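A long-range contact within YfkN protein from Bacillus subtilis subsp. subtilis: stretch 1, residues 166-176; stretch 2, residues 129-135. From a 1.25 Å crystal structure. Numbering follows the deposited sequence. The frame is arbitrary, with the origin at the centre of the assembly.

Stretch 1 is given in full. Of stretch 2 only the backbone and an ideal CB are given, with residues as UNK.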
ATOM      1  N   GLY A 166      30.573  -4.796  13.057  1.00 10.26           N
ATOM      2  CA  GLY A 166      30.041  -3.450  13.071  1.00  9.88           C
ATOM      3  C   GLY A 166      28.758  -3.300  12.272  1.00  9.72           C
ATOM      4  O   GLY A 166      28.629  -3.960  11.215  1.00 10.76           O
ATOM      5  N   TYR A 167      27.843  -2.480  12.724  1.00  9.62           N
ATOM      6  CA  TYR A 167      26.655  -2.178  11.957  1.00  9.41           C
ATOM      7  C   TYR A 167      26.630  -0.681  11.731  1.00  8.63           C
ATOM      8  O   TYR A 167      26.851   0.089  12.647  1.00  9.99           O
ATOM      9  CB  TYR A 167      25.405  -2.586  12.728  1.00 10.14           C
ATOM     10  CG  TYR A 167      25.372  -4.041  13.165  1.00  9.88           C
ATOM     11  CD1 TYR A 167      24.827  -5.030  12.359  1.00 10.39           C
ATOM     12  CD2 TYR A 167      25.876  -4.412  14.405  1.00 11.67           C
ATOM     13  CE1 TYR A 167      24.801  -6.355  12.779  1.00 11.05           C
ATOM     14  CE2 TYR A 167      25.840  -5.726  14.831  1.00 11.97           C
ATOM     15  CZ  TYR A 167      25.301  -6.690  14.018  1.00 11.41           C
ATOM     16  OH  TYR A 167      25.269  -7.996  14.458  1.00 12.86           O
ATOM     17  N   ILE A 168      26.315  -0.299  10.505  1.00  8.80           N
ATOM     18  CA  ILE A 168      26.117   1.096  10.136  1.00  8.52           C
ATOM     19  C   ILE A 168      24.822   1.178   9.339  1.00  8.58           C
ATOM     20  O   ILE A 168      24.493   0.269   8.608  1.00 10.18           O
ATOM     21  CB  ILE A 168      27.319   1.640   9.303  1.00  9.07           C
ATOM     22  CG1 ILE A 168      27.165   3.143   9.017  1.00 10.04           C
ATOM     23  CG2 ILE A 168      27.523   0.838   8.003  1.00  9.86           C
ATOM     24  CD1 ILE A 168      28.446   3.809   8.444  1.00 11.03           C
ATOM     25  N   GLY A 169      24.094   2.272   9.486  1.00  8.36           N
ATOM     26  CA  GLY A 169      22.815   2.414   8.795  1.00  8.33           C
ATOM     27  C   GLY A 169      22.680   3.735   8.061  1.00  7.85           C
ATOM     28  O   GLY A 169      23.273   4.714   8.438  1.00  8.49           O
ATOM     29  N   PHE A 170      21.859   3.724   7.021  1.00  7.97           N
ATOM     30  CA  PHE A 170      21.598   4.882   6.154  1.00  8.57           C
ATOM     31  C   PHE A 170      20.129   5.008   5.791  1.00  8.10           C
ATOM     32  O   PHE A 170      19.450   4.015   5.606  1.00  8.65           O
ATOM     33  CB  PHE A 170      22.405   4.788   4.847  1.00  9.62           C
ATOM     34  CG  PHE A 170      23.838   4.451   5.058  1.00  9.54           C
ATOM     35  CD1 PHE A 170      24.744   5.415   5.470  1.00  9.65           C
ATOM     36  CD2 PHE A 170      24.276   3.166   4.870  1.00 10.71           C
ATOM     37  CE1 PHE A 170      26.067   5.089   5.680  1.00 10.90           C
ATOM     38  CE2 PHE A 170      25.600   2.833   5.069  1.00 10.99           C
ATOM     39  CZ  PHE A 170      26.503   3.803   5.480  1.00 11.60           C
ATOM     40  N   VAL A 171      19.669   6.248   5.663  1.00  8.36           N
ATOM     41  CA  VAL A 171      18.300   6.550   5.237  1.00  7.85           C
ATOM     42  C   VAL A 171      18.350   7.536   4.059  1.00  8.22           C
ATOM     43  O   VAL A 171      19.312   8.262   3.904  1.00  9.24           O
ATOM     44  CB  VAL A 171      17.463   7.118   6.432  1.00  8.77           C
ATOM     45  CG1 VAL A 171      17.886   8.554   6.755  1.00  9.66           C
ATOM     46  CG2 VAL A 171      15.961   7.041   6.156  1.00  9.74           C
ATOM     47  N   PRO A 172      17.332   7.556   3.206  1.00  8.31           N
ATOM     48  CA  PRO A 172      17.410   8.486   2.065  1.00  9.48           C
ATOM     49  C   PRO A 172      17.299   9.951   2.513  1.00  8.91           C
ATOM     50  O   PRO A 172      16.531  10.283   3.389  1.00  9.89           O
ATOM     51  CB  PRO A 172      16.206   8.094   1.196  1.00  9.86           C
ATOM     52  CG  PRO A 172      15.952   6.639   1.555  1.00 10.12           C
ATOM     53  CD  PRO A 172      16.207   6.615   3.053  1.00  9.45           C
ATOM     54  N   PRO A 173      18.078  10.824   1.878  1.00 10.03           N
ATOM     55  CA  PRO A 173      18.022  12.254   2.213  1.00 10.59           C
ATOM     56  C   PRO A 173      16.674  12.901   1.910  1.00 10.01           C
ATOM     57  O   PRO A 173      16.408  13.961   2.445  1.00 10.65           O
ATOM     58  CB  PRO A 173      19.137  12.879   1.358  1.00 12.33           C
ATOM     59  CG  PRO A 173      19.963  11.782   0.884  1.00 14.40           C
ATOM     60  CD  PRO A 173      19.146  10.525   0.905  1.00 11.26           C
ATOM     61  N   GLN A 174      15.859  12.229   1.113  1.00  9.14           N
ATOM     62  CA  GLN A 174      14.547  12.699   0.741  1.00  9.84           C
ATOM     63  C   GLN A 174      13.571  12.771   1.922  1.00 10.15           C
ATOM     64  O   GLN A 174      12.473  13.268   1.760  1.00 10.85           O
ATOM     65  CB  GLN A 174      13.978  11.805  -0.372  1.00 10.10           C
ATOM     66  CG  GLN A 174      14.603  12.000  -1.745  1.00 11.16           C
ATOM     67  CD  GLN A 174      15.982  11.377  -1.880  1.00 10.43           C
ATOM     68  OE1 GLN A 174      16.408  10.596  -1.056  1.00 10.56           O
ATOM     69  NE2 GLN A 174      16.681  11.730  -2.948  1.00 11.46           N
ATOM     70  N   ILE A 175      13.969  12.293   3.100  1.00  9.80           N
ATOM     71  CA  ILE A 175      13.109  12.461   4.284  1.00  9.77           C
ATOM     72  C   ILE A 175      12.873  13.959   4.562  1.00  9.96           C
ATOM     73  O   ILE A 175      11.897  14.329   5.136  1.00 11.17           O
ATOM     74  CB  ILE A 175      13.664  11.751   5.558  1.00  9.80           C
ATOM     75  CG1 ILE A 175      15.005  12.339   5.997  1.00 10.99           C
ATOM     76  CG2 ILE A 175      13.769  10.241   5.351  1.00  9.67           C
ATOM     77  CD1 ILE A 175      15.469  11.807   7.388  1.00 11.05           C
HETATM   78  N   MSE A 176      13.783  14.806   4.098  1.00  9.77           N
HETATM   79  CA  MSE A 176      13.633  16.250   4.282  1.00 11.41           C
HETATM   80  C   MSE A 176      12.441  16.792   3.491  1.00 12.29           C
HETATM   81  O   MSE A 176      11.879  17.809   3.840  1.00 13.91           O
HETATM   82  CB  MSE A 176      14.912  16.972   3.861  1.00 11.74           C
HETATM   83  CG  MSE A 176      16.143  16.643   4.705  1.00 13.30           C
HETATM   84 SE   MSE A 176      15.910  16.782   6.646  0.75 15.38          SE
HETATM   85  CE  MSE A 176      15.190  18.580   6.799  1.00 16.62           C
ATOM     86  N   UNK A 129      20.045   0.556  17.353  1.00  9.89           N
ATOM     87  CA  UNK A 129      19.416   1.068  16.138  1.00  9.59           C
ATOM     88  C   UNK A 129      20.330   2.189  15.651  1.00  9.31           C
ATOM     89  O   UNK A 129      20.526   3.174  16.328  1.00 11.30           O
ATOM     90  CB  UNK A 129      17.986   1.555  16.383  1.00  9.59           C
ATOM     91  N   UNK A 130      20.926   1.992  14.492  1.00  8.45           N
ATOM     92  CA  UNK A 130      21.997   2.860  14.039  1.00  8.53           C
ATOM     93  C   UNK A 130      21.574   3.677  12.828  1.00  7.92           C
ATOM     94  O   UNK A 130      20.762   3.244  12.023  1.00  9.06           O
ATOM     95  CB  UNK A 130      23.243   2.036  13.709  1.00  8.53           C
ATOM     96  N   UNK A 131      22.157   4.855  12.707  1.00  8.13           N
ATOM     97  CA  UNK A 131      22.033   5.678  11.517  1.00  8.40           C
ATOM     98  C   UNK A 131      23.185   6.682  11.476  1.00  8.45           C
ATOM     99  O   UNK A 131      23.411   7.353  12.472  1.00  9.10           O
ATOM    100  CB  UNK A 131      20.682   6.395  11.489  1.00  8.40           C
ATOM    101  N   UNK A 132      23.878   6.742  10.362  1.00  9.01           N
ATOM    102  CA  UNK A 132      25.083   7.540  10.266  1.00  9.10           C
ATOM    103  C   UNK A 132      24.881   8.866   9.563  1.00  9.32           C
ATOM    104  O   UNK A 132      25.694   9.757   9.733  1.00 10.45           O
ATOM    105  CB  UNK A 132      26.169   6.743   9.540  1.00  9.10           C
ATOM    106  N   UNK A 133      23.832   8.996   8.756  1.00  9.30           N
ATOM    107  CA  UNK A 133      23.715  10.173   7.885  1.00  8.75           C
ATOM    108  C   UNK A 133      22.767  11.294   8.318  1.00  8.13           C
ATOM    109  O   UNK A 133      22.881  12.403   7.837  1.00  9.41           O
ATOM    110  CB  UNK A 133      23.269   9.697   6.501  1.00  8.75           C
ATOM    111  N   UNK A 134      21.855  11.024   9.240  1.00  8.73           N
ATOM    112  CA  UNK A 134      21.027  12.094   9.786  1.00  9.28           C
ATOM    113  C   UNK A 134      21.802  12.844  10.865  1.00  9.88           C
ATOM    114  O   UNK A 134      22.305  12.248  11.786  1.00  9.38           O
ATOM    115  CB  UNK A 134      19.719  11.536  10.351  1.00  9.28           C
ATOM    116  N   UNK A 135      21.887  14.160  10.709  1.00 10.54           N
ATOM    117  CA  UNK A 135      22.667  14.993  11.616  1.00 11.51           C
ATOM    118  C   UNK A 135      21.844  16.145  12.207  1.00 11.27           C
ATOM    119  O   UNK A 135      20.817  16.516  11.683  1.00 11.83           O
ATOM    120  CB  UNK A 135      23.888  15.552  10.882  1.00 11.51           C
TER

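Position 129 lies beyond the reach of stretch 1: nothing of that stretch comes within 5.5 Å of its ideal CB. Its extended backbone suits many residues, a beta-branched one among them. The deposited residue is Ile129.

At position 130 the backbone is again extended (phi/psi -113/151°) and CA-to-CB points toward stretch 1, with the ideal CB 4.2 Å from Tyr167 O and 4.3 Å from Gly169 N. A CB on Gly169 would lie 2.6 Å from the O of 130, so the glycine lets the two backbones come close. The CB at 130 faces the Tyr167-Gly169 backbone, which suits a compact beta-branched group such as valine or isoleucine, with threonine possible. Val130 is found here. Its CG2 packs 3.6 Å from Gly169 N and 4.3 Å from Tyr167 CB, and so covers a backbone nitrogen that has no hydrogen-bond partner in the model.

Position 131 sits beside Gly169, the two CA atoms 4.3 Å apart. Its CA-to-CB bond points away, so direct packing from CB is not expected, and either a small residue or a polar one able to brace the following loop would fit. Asn131 does the latter: its OD1 accepts from the backbone N of 134 at 2.9 Å, while the end of the side chain swings back to place ND2 3.7 Å from Val171 CG1. Its CA also makes a CA-H...O contact with Gly169 O, at 3.5 Å.

The backbone of 132 (-101/-21°) breaks the extended run, and its N donates to Gly169 O at 2.9 Å, a bond open to any residue but proline. The ideal CB is already 3.8 Å from Ile168 CG1 and 4.2 Å from Phe170 CE1, favouring a small apolar group. Ala132 supplies just a methyl, in contact with both.

CA-to-CB at 133 (-102/-17°) points toward stretch 1, with the ideal CB 4.6 Å from Phe170 CD1 and 4.9 Å from Val171 O. Val171 offers both N and O, so a side chain with a donor and an acceptor would suit; asparagine is a strong candidate, while aspartate could accept from Val171 N but would leave Val171 O without a donor. Asn133, with chi1 p, meets both: ND2 donates to Val171 O at 2.8 Å, nearly straight at 174°, and OD1 accepts from Val171 N at 3.1 Å. Asn133 OD1 also receives a bond from Asn131 ND2 at 3.0 Å.

At 134 CA-to-CB runs sideways, the ideal CB 5.0 Å from Val171 CG1 and 5.2 Å from Ile175 CD1; valine, isoleucine or leucine could bridge this gap. Val134 does so through CG2, 3.5 Å from Val171 CG1 and 4.1 Å from Ile175 CD1.

Position 135 is out of reach and tolerant; Lys135 does not touch stretch 1.

Stretch 2 129-135: IVNANVK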
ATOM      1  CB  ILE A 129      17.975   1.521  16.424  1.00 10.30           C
ATOM      2  CG1 ILE A 129      17.138   0.285  16.772  1.00 11.93           C
ATOM      3  CG2 ILE A 129      17.390   2.217  15.221  1.00 10.88           C
ATOM      4  CD1 ILE A 129      15.712   0.590  17.256  1.00 12.54           C
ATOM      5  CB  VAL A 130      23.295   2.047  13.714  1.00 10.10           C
ATOM      6  CG1 VAL A 130      23.879   1.454  15.020  1.00 11.04           C
ATOM      7  CG2 VAL A 130      23.017   0.931  12.693  1.00 10.16           C
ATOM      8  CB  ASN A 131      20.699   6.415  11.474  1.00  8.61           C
ATOM      9  CG  ASN A 131      20.686   7.469  10.389  1.00  8.02           C
ATOM     10  OD1 ASN A 131      21.119   8.587  10.614  1.00  9.08           O
ATOM     11  ND2 ASN A 131      20.263   7.100   9.195  1.00  8.54           N
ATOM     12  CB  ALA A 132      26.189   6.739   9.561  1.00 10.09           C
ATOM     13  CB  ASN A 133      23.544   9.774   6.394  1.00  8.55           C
ATOM     14  CG  ASN A 133      22.194   9.101   6.067  1.00  8.75           C
ATOM     15  OD1 ASN A 133      21.633   8.361   6.860  1.00  8.80           O
ATOM     16  ND2 ASN A 133      21.708   9.343   4.855  1.00  9.25           N
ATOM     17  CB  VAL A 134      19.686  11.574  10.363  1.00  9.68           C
ATOM     18  CG1 VAL A 134      18.813  12.756  10.844  1.00 10.02           C
ATOM     19  CG2 VAL A 134      18.942  10.763   9.305  1.00 10.59           C
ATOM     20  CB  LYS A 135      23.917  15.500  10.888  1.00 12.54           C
ATOM     21  CG  LYS A 135      24.892  14.359  10.574  1.00 14.69           C
ATOM     22  CD  LYS A 135      26.135  14.839   9.833  1.00 16.74           C
ATOM     23  CE  LYS A 135      27.051  13.701   9.466  1.00 18.76           C
ATOM     24  NZ  LYS A 135      28.283  14.206   8.832  1.00 20.11           N
TER
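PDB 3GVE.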